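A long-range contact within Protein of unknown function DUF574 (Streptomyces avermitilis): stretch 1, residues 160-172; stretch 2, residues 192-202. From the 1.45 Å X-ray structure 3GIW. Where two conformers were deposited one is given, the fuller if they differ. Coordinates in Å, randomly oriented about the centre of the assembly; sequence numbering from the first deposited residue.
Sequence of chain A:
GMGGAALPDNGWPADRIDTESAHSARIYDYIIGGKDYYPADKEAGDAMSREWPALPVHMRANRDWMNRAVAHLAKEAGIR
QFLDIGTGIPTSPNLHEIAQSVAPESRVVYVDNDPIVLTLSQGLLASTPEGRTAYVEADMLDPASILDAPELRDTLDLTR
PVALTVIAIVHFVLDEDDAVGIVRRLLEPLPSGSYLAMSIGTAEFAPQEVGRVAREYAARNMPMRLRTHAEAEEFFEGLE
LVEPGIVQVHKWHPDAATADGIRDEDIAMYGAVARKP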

ATOM      1  N   ARG A 160       5.416  18.002  12.154  1.00 11.03           N
ATOM      2  CA  ARG A 160       6.547  17.083  12.376  1.00 11.25           C
ATOM      3  C   ARG A 160       6.531  16.014  11.283  1.00 11.31           C
ATOM      4  O   ARG A 160       5.504  15.798  10.672  1.00 12.35           O
ATOM      5  CB  ARG A 160       6.490  16.448  13.764  1.00 12.10           C
ATOM      6  CG  ARG A 160       6.694  17.484  14.870  1.00 15.70           C
ATOM      7  CD  ARG A 160       6.270  16.978  16.231  1.00 19.66           C
ATOM      8  NE  ARG A 160       6.144  18.086  17.187  1.00 22.37           N
ATOM      9  CZ  ARG A 160       7.171  18.669  17.779  1.00 22.17           C
ATOM     10  NH1 ARG A 160       8.400  18.269  17.505  1.00 24.71           N
ATOM     11  NH2 ARG A 160       6.968  19.678  18.624  1.00 23.53           N
ATOM     12  N   PRO A 161       7.685  15.387  10.981  1.00 11.03           N
ATOM     13  CA  PRO A 161       7.731  14.462   9.858  1.00 11.44           C
ATOM     14  C   PRO A 161       6.689  13.349   9.930  1.00 11.59           C
ATOM     15  O   PRO A 161       6.410  12.774  10.987  1.00 11.60           O
ATOM     16  CB  PRO A 161       9.159  13.921   9.913  1.00 12.92           C
ATOM     17  CG  PRO A 161       9.939  15.015  10.596  1.00 13.42           C
ATOM     18  CD  PRO A 161       9.004  15.549  11.627  1.00 12.13           C
ATOM     19  N   VAL A 162       6.182  13.012   8.747  1.00 11.37           N
ATOM     20  CA  VAL A 162       5.229  11.921   8.538  1.00 12.33           C
ATOM     21  C   VAL A 162       5.706  11.071   7.346  1.00 12.82           C
ATOM     22  O   VAL A 162       6.222  11.620   6.369  1.00 12.47           O
ATOM     23  CB  VAL A 162       3.835  12.514   8.181  1.00 11.62           C
ATOM     24  CG1 VAL A 162       2.813  11.435   7.864  1.00 12.25           C
ATOM     25  CG2 VAL A 162       3.241  13.376   9.346  1.00 11.50           C
ATOM     26  N   ALA A 163       5.574   9.740   7.446  1.00 11.92           N
ATOM     27  CA  ALA A 163       5.709   8.861   6.273  1.00 12.76           C
ATOM     28  C   ALA A 163       4.334   8.597   5.669  1.00 12.74           C
ATOM     29  O   ALA A 163       3.447   8.045   6.346  1.00 12.75           O
ATOM     30  CB  ALA A 163       6.342   7.552   6.636  1.00 13.94           C
ATOM     31  N   LEU A 164       4.183   9.001   4.416  1.00 12.73           N
ATOM     32  CA  LEU A 164       3.003   8.784   3.612  1.00 12.06           C
ATOM     33  C   LEU A 164       3.229   7.456   2.895  1.00 12.64           C
ATOM     34  O   LEU A 164       4.120   7.359   2.047  1.00 12.06           O
ATOM     35  CB  LEU A 164       2.813   9.917   2.612  1.00 12.49           C
ATOM     36  CG  LEU A 164       1.617   9.817   1.679  1.00 13.12           C
ATOM     37  CD1 LEU A 164       0.278   9.833   2.409  1.00 15.32           C
ATOM     38  CD2 LEU A 164       1.652  10.945   0.630  1.00 15.25           C
ATOM     39  N   THR A 165       2.428   6.451   3.266  1.00 13.12           N
ATOM     40  CA  THR A 165       2.503   5.116   2.644  1.00 13.04           C
ATOM     41  C   THR A 165       1.323   4.886   1.697  1.00 13.14           C
ATOM     42  O   THR A 165       0.154   4.974   2.118  1.00 13.60           O
ATOM     43  CB  THR A 165       2.675   3.992   3.711  1.00 13.91           C
ATOM     44  OG1 THR A 165       1.617   4.029   4.645  1.00 14.72           O
ATOM     45  CG2 THR A 165       3.953   4.219   4.524  1.00 16.35           C
ATOM     46  N   VAL A 166       1.614   4.624   0.427  1.00 12.17           N
ATOM     47  CA  VAL A 166       0.597   4.427  -0.627  1.00 12.93           C
ATOM     48  C   VAL A 166       0.989   3.092  -1.303  1.00 12.36           C
ATOM     49  O   VAL A 166       1.691   3.094  -2.313  1.00 12.38           O
ATOM     50  CB  VAL A 166       0.538   5.602  -1.634  1.00 13.03           C
ATOM     51  CG1 VAL A 166      -0.628   5.413  -2.574  1.00 13.92           C
ATOM     52  CG2 VAL A 166       0.390   6.957  -0.872  1.00 14.81           C
ATOM     53  N   ILE A 167       0.568   1.991  -0.676  1.00 12.38           N
ATOM     54  CA  ILE A 167       1.053   0.648  -0.985  1.00 13.54           C
ATOM     55  C   ILE A 167      -0.065  -0.218  -1.568  1.00 13.54           C
ATOM     56  O   ILE A 167      -1.165  -0.322  -1.032  1.00 12.82           O
ATOM     57  CB  ILE A 167       1.648   0.031   0.290  1.00 13.93           C
ATOM     58  CG1 ILE A 167       2.843   0.891   0.754  1.00 15.93           C
ATOM     59  CG2 ILE A 167       2.054  -1.437   0.010  1.00 16.81           C
ATOM     60  CD1 ILE A 167       3.509   0.504   2.069  1.00 17.62           C
ATOM     61  N   ALA A 168       0.211  -0.776  -2.750  1.00 15.90           N
ATOM     62  CA  ALA A 168      -0.709  -1.713  -3.397  1.00 17.47           C
ATOM     63  C   ALA A 168      -2.076  -1.075  -3.676  1.00 15.98           C
ATOM     64  O   ALA A 168      -3.130  -1.708  -3.523  1.00 19.78           O
ATOM     65  CB  ALA A 168      -0.836  -3.028  -2.566  1.00 19.95           C
ATOM     66  N   ILE A 169      -2.073   0.201  -4.076  1.00 14.99           N
ATOM     67  CA  ILE A 169      -3.323   0.928  -4.364  0.50 15.89           C
ATOM     68  C   ILE A 169      -3.304   1.762  -5.655  1.00 14.48           C
ATOM     69  O   ILE A 169      -4.317   1.878  -6.351  1.00 14.40           O
ATOM     70  CB  ILE A 169      -3.727   1.851  -3.174  0.50 16.63           C
ATOM     71  CG1 ILE A 169      -4.957   2.693  -3.552  0.50 17.20           C
ATOM     72  CG2 ILE A 169      -2.597   2.761  -2.778  0.50 17.31           C
ATOM     73  CD1 ILE A 169      -5.679   3.286  -2.372  0.50 18.44           C
ATOM     74  N   VAL A 170      -2.164   2.349  -6.000  1.00 14.30           N
ATOM     75  CA  VAL A 170      -2.151   3.370  -7.010  1.00 15.94           C
ATOM     76  C   VAL A 170      -2.523   2.866  -8.420  1.00 16.40           C
ATOM     77  O   VAL A 170      -3.023   3.635  -9.294  1.00 19.41           O
ATOM     78  CB  VAL A 170      -0.799   4.153  -6.971  1.00 17.52           C
ATOM     79  CG1 VAL A 170       0.290   3.456  -7.789  1.00 15.91           C
ATOM     80  CG2 VAL A 170      -1.049   5.586  -7.455  1.00 18.72           C
ATOM     81  N   HIS A 171      -2.293   1.588  -8.676  1.00 15.03           N
ATOM     82  CA  HIS A 171      -2.641   1.016  -9.989  0.50 14.76           C
ATOM     83  C   HIS A 171      -4.160   0.917 -10.193  1.00 16.51           C
ATOM     84  O   HIS A 171      -4.613   0.663 -11.307  1.00 18.75           O
ATOM     85  CB  HIS A 171      -1.970  -0.343 -10.191  0.50 14.83           C
ATOM     86  CG  HIS A 171      -1.751  -1.085  -8.919  0.50 15.42           C
ATOM     87  ND1 HIS A 171      -0.577  -1.020  -8.207  0.50 14.77           N
ATOM     88  CD2 HIS A 171      -2.608  -1.806  -8.164  0.50 13.10           C
ATOM     89  CE1 HIS A 171      -0.688  -1.757  -7.116  0.50 14.10           C
ATOM     90  NE2 HIS A 171      -1.917  -2.242  -7.063  0.50 14.84           N
ATOM     91  N   PHE A 172      -4.941   1.144  -9.136  1.00 13.90           N
ATOM     92  CA  PHE A 172      -6.388   1.252  -9.261  1.00 14.09           C
ATOM     93  C   PHE A 172      -6.908   2.678  -9.548  1.00 14.90           C
ATOM     94  O   PHE A 172      -8.107   2.888  -9.745  1.00 15.49           O
ATOM     95  CB  PHE A 172      -7.107   0.643  -8.041  1.00 13.88           C
ATOM     96  CG  PHE A 172      -6.864  -0.826  -7.878  1.00 13.24           C
ATOM     97  CD1 PHE A 172      -7.384  -1.730  -8.823  1.00 13.72           C
ATOM     98  CD2 PHE A 172      -6.127  -1.294  -6.802  1.00 15.82           C
ATOM     99  CE1 PHE A 172      -7.157  -3.096  -8.680  1.00 14.37           C
ATOM    100  CE2 PHE A 172      -5.880  -2.674  -6.660  1.00 15.56           C
ATOM    101  CZ  PHE A 172      -6.407  -3.550  -7.590  1.00 14.75           C
ATOM    102  N   SER A 192       9.304  19.133   5.657  1.00 15.15           N
ATOM    103  CA  SER A 192      10.621  18.649   5.334  1.00 15.33           C
ATOM    104  C   SER A 192      11.020  17.530   6.286  1.00 14.21           C
ATOM    105  O   SER A 192      10.781  17.608   7.498  1.00 15.00           O
ATOM    106  CB  SER A 192      11.612  19.808   5.421  1.00 18.02           C
ATOM    107  OG  SER A 192      11.321  20.721   4.372  1.00 21.03           O
ATOM    108  N   GLY A 193      11.594  16.461   5.722  1.00 12.51           N
ATOM    109  CA  GLY A 193      11.996  15.278   6.494  1.00 12.52           C
ATOM    110  C   GLY A 193      10.937  14.184   6.493  1.00 11.92           C
ATOM    111  O   GLY A 193      11.168  13.083   6.993  1.00 13.34           O
ATOM    112  N   SER A 194       9.777  14.500   5.924  1.00 11.12           N
ATOM    113  CA  SER A 194       8.739  13.500   5.685  1.00 12.06           C
ATOM    114  C   SER A 194       9.199  12.550   4.567  1.00 11.94           C
ATOM    115  O   SER A 194      10.219  12.807   3.879  1.00 12.02           O
ATOM    116  CB  SER A 194       7.415  14.179   5.317  1.00 12.18           C
ATOM    117  OG  SER A 194       6.907  14.912   6.430  1.00 11.21           O
ATOM    118  N   TYR A 195       8.473  11.437   4.420  1.00 11.65           N
ATOM    119  CA  TYR A 195       8.780  10.419   3.404  1.00 11.27           C
ATOM    120  C   TYR A 195       7.540  10.017   2.612  1.00 12.04           C
ATOM    121  O   TYR A 195       6.395  10.131   3.080  1.00 12.79           O
ATOM    122  CB  TYR A 195       9.396   9.163   4.047  1.00 12.24           C
ATOM    123  CG  TYR A 195      10.849   9.315   4.485  1.00 13.27           C
ATOM    124  CD1 TYR A 195      11.190  10.000   5.661  1.00 13.49           C
ATOM    125  CD2 TYR A 195      11.876   8.740   3.745  1.00 12.62           C
ATOM    126  CE1 TYR A 195      12.499  10.105   6.074  1.00 13.46           C
ATOM    127  CE2 TYR A 195      13.196   8.858   4.146  1.00 12.78           C
ATOM    128  CZ  TYR A 195      13.500   9.558   5.306  1.00 12.15           C
ATOM    129  OH  TYR A 195      14.816   9.693   5.753  1.00 15.37           O
ATOM    130  N   LEU A 196       7.783   9.532   1.399  1.00 11.47           N
ATOM    131  CA  LEU A 196       6.791   8.862   0.546  1.00 11.28           C
ATOM    132  C   LEU A 196       7.311   7.451   0.316  1.00 11.78           C
ATOM    133  O   LEU A 196       8.447   7.275  -0.102  1.00 12.22           O
ATOM    134  CB  LEU A 196       6.647   9.608  -0.775  1.00 12.57           C
ATOM    135  CG  LEU A 196       5.717   8.933  -1.803  1.00 12.29           C
ATOM    136  CD1 LEU A 196       4.262   8.809  -1.329  1.00 12.58           C
ATOM    137  CD2 LEU A 196       5.764   9.703  -3.150  1.00 14.45           C
ATOM    138  N   ALA A 197       6.463   6.460   0.572  1.00 11.33           N
ATOM    139  CA  ALA A 197       6.762   5.032   0.316  1.00 11.70           C
ATOM    140  C   ALA A 197       5.615   4.492  -0.541  1.00 11.06           C
ATOM    141  O   ALA A 197       4.443   4.625  -0.157  1.00 12.10           O
ATOM    142  CB  ALA A 197       6.876   4.218   1.602  1.00 11.96           C
HETATM  143  N   MSE A 198       5.955   3.847  -1.646  1.00 10.70           N
HETATM  144  CA  MSE A 198       4.960   3.298  -2.543  1.00 11.50           C
HETATM  145  C   MSE A 198       5.354   1.940  -3.098  1.00 11.95           C
HETATM  146  O   MSE A 198       6.504   1.637  -3.330  1.00 11.97           O
HETATM  147  CB  MSE A 198       4.731   4.215  -3.755  1.00 12.86           C
HETATM  148  CG  MSE A 198       4.366   5.674  -3.403  1.00 11.71           C
HETATM  149 SE   MSE A 198       3.930   6.687  -5.017  0.75 12.28          SE
HETATM  150  CE  MSE A 198       2.300   5.767  -5.485  1.00 14.94           C
ATOM    151  N   SER A 199       4.340   1.136  -3.406  1.00 11.55           N
ATOM    152  CA  SER A 199       4.504   0.007  -4.342  1.00 12.34           C
ATOM    153  C   SER A 199       3.585   0.273  -5.534  1.00 11.58           C
ATOM    154  O   SER A 199       2.391   0.650  -5.359  1.00 13.24           O
ATOM    155  CB  SER A 199       4.282  -1.348  -3.704  1.00 12.43           C
ATOM    156  OG  SER A 199       2.969  -1.516  -3.258  1.00 13.69           O
ATOM    157  N   ILE A 200       4.107   0.072  -6.743  1.00 11.97           N
ATOM    158  CA  ILE A 200       3.483   0.457  -7.995  1.00 11.96           C
ATOM    159  C   ILE A 200       3.455  -0.732  -8.977  1.00 12.35           C
ATOM    160  O   ILE A 200       4.504  -1.294  -9.321  1.00 12.35           O
ATOM    161  CB  ILE A 200       4.280   1.635  -8.627  1.00 11.72           C
ATOM    162  CG1 ILE A 200       4.266   2.867  -7.693  1.00 12.80           C
ATOM    163  CG2 ILE A 200       3.733   2.064 -10.001  1.00 14.09           C
ATOM    164  CD1 ILE A 200       5.244   3.986  -8.054  1.00 13.65           C
ATOM    165  N   GLY A 201       2.249  -1.100  -9.417  1.00 12.15           N
ATOM    166  CA  GLY A 201       2.082  -2.271 -10.287  1.00 11.53           C
ATOM    167  C   GLY A 201       2.682  -2.022 -11.678  1.00 12.43           C
ATOM    168  O   GLY A 201       2.602  -0.891 -12.231  1.00 11.84           O
ATOM    169  N   THR A 202       3.324  -3.046 -12.236  1.00 11.91           N
ATOM    170  CA  THR A 202       3.963  -2.991 -13.553  1.00 12.06           C
ATOM    171  C   THR A 202       3.738  -4.312 -14.317  1.00 12.74           C
ATOM    172  O   THR A 202       3.666  -5.362 -13.697  1.00 11.91           O
ATOM    173  CB  THR A 202       5.472  -2.716 -13.452  1.00 14.34           C
ATOM    174  OG1 THR A 202       6.058  -2.722 -14.764  1.00 14.29           O
ATOM    175  CG2 THR A 202       6.178  -3.750 -12.565  1.00 14.11           C
TER
HETATM  176  O   HOH W   1       0.304   2.063  -4.534  1.00 12.72           O

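The apolar centre of the contact lies on the sheet face that carries Leu-164, Val-166, Leu-196 and Met-198. Leu-164 CD2 approaches Leu-196 CD1 to 3.9 Å, and Val-166 CG2 comes within 4.3 Å of that same Leu-196 CD1, so one leucine methyl serves two neighbours on the partner strand. Farther along, the end of the selenomethionine Met-198 comes nearer the other stretch than its CA-to-CB bond suggests: its CE lies 4.1 Å from Val-166 CG1 and 3.8 Å from Val-170 CB. These are van der Waals separations between saturated carbons, and the residues involved are buried. Val-170 CG1 also meets Ile-200 CG1 at 4.0 Å. On the face bearing Ala-163, Thr-165, Tyr-195 and Ala-197, the cited contacts are made by small groups, Ala-163 CB lying 4.3 Å from Tyr-195 CB and Thr-165 CG2 4.1 Å from Ala-197 CB, while the end of Tyr-195 leads away.

Both layers are held by a parallel backbone pairing. The strand axes approach to 4.6 Å, and their N-to-C directions differ by 16°. The hydrogen bonds alternate as a parallel register requires: Tyr-195 N donates to Val-162 O (3.0 Å), Leu-164 N to Tyr-195 O (2.8 Å), Ala-197 N to Leu-164 O (2.9 Å) and Val-166 N to Ala-197 O (2.9 Å). Their N-H...O angles of 161° to 172° indicate nearly linear bonds. CA-H...O contacts supplement them, such as Leu-196 CA to Leu-164 O at 3.4 Å.

Beyond Val-166 the pairing loosens. The bond from Ser-199 N to Val-166 O is weak, at 3.5 Å and 146°. Water 1 enters here, donating to Val-166 O (2.8 Å) and Ser-199 O (2.7 Å) while accepting from Val-170 N (2.9 Å); it thereby bridges the diverging backbones. A side chain takes over from the ladder as well: Ala-168 N donates to Ser-199 OG at 2.9 Å, although the 132° angle shows a bent bond.

At this polar edge, Gly-201 N donates to His-171 ND1 at 3.1 Å and 136°, which identifies ND1 as the acceptor. An ideal CB on Gly-201 would lie 3.0 Å from His-171 ND1, a clash, so the absent side chain leaves room for the imidazole. At the other end, Val-162 N donates to Ser-194 OG (3.1 Å, 170°), extending the bonding beyond the paired strands through a serine hydroxyl. Pro-161, whose ring nitrogen has no hydrogen to donate, contributes by packing, its CB 3.6 Å from Gly-193 O.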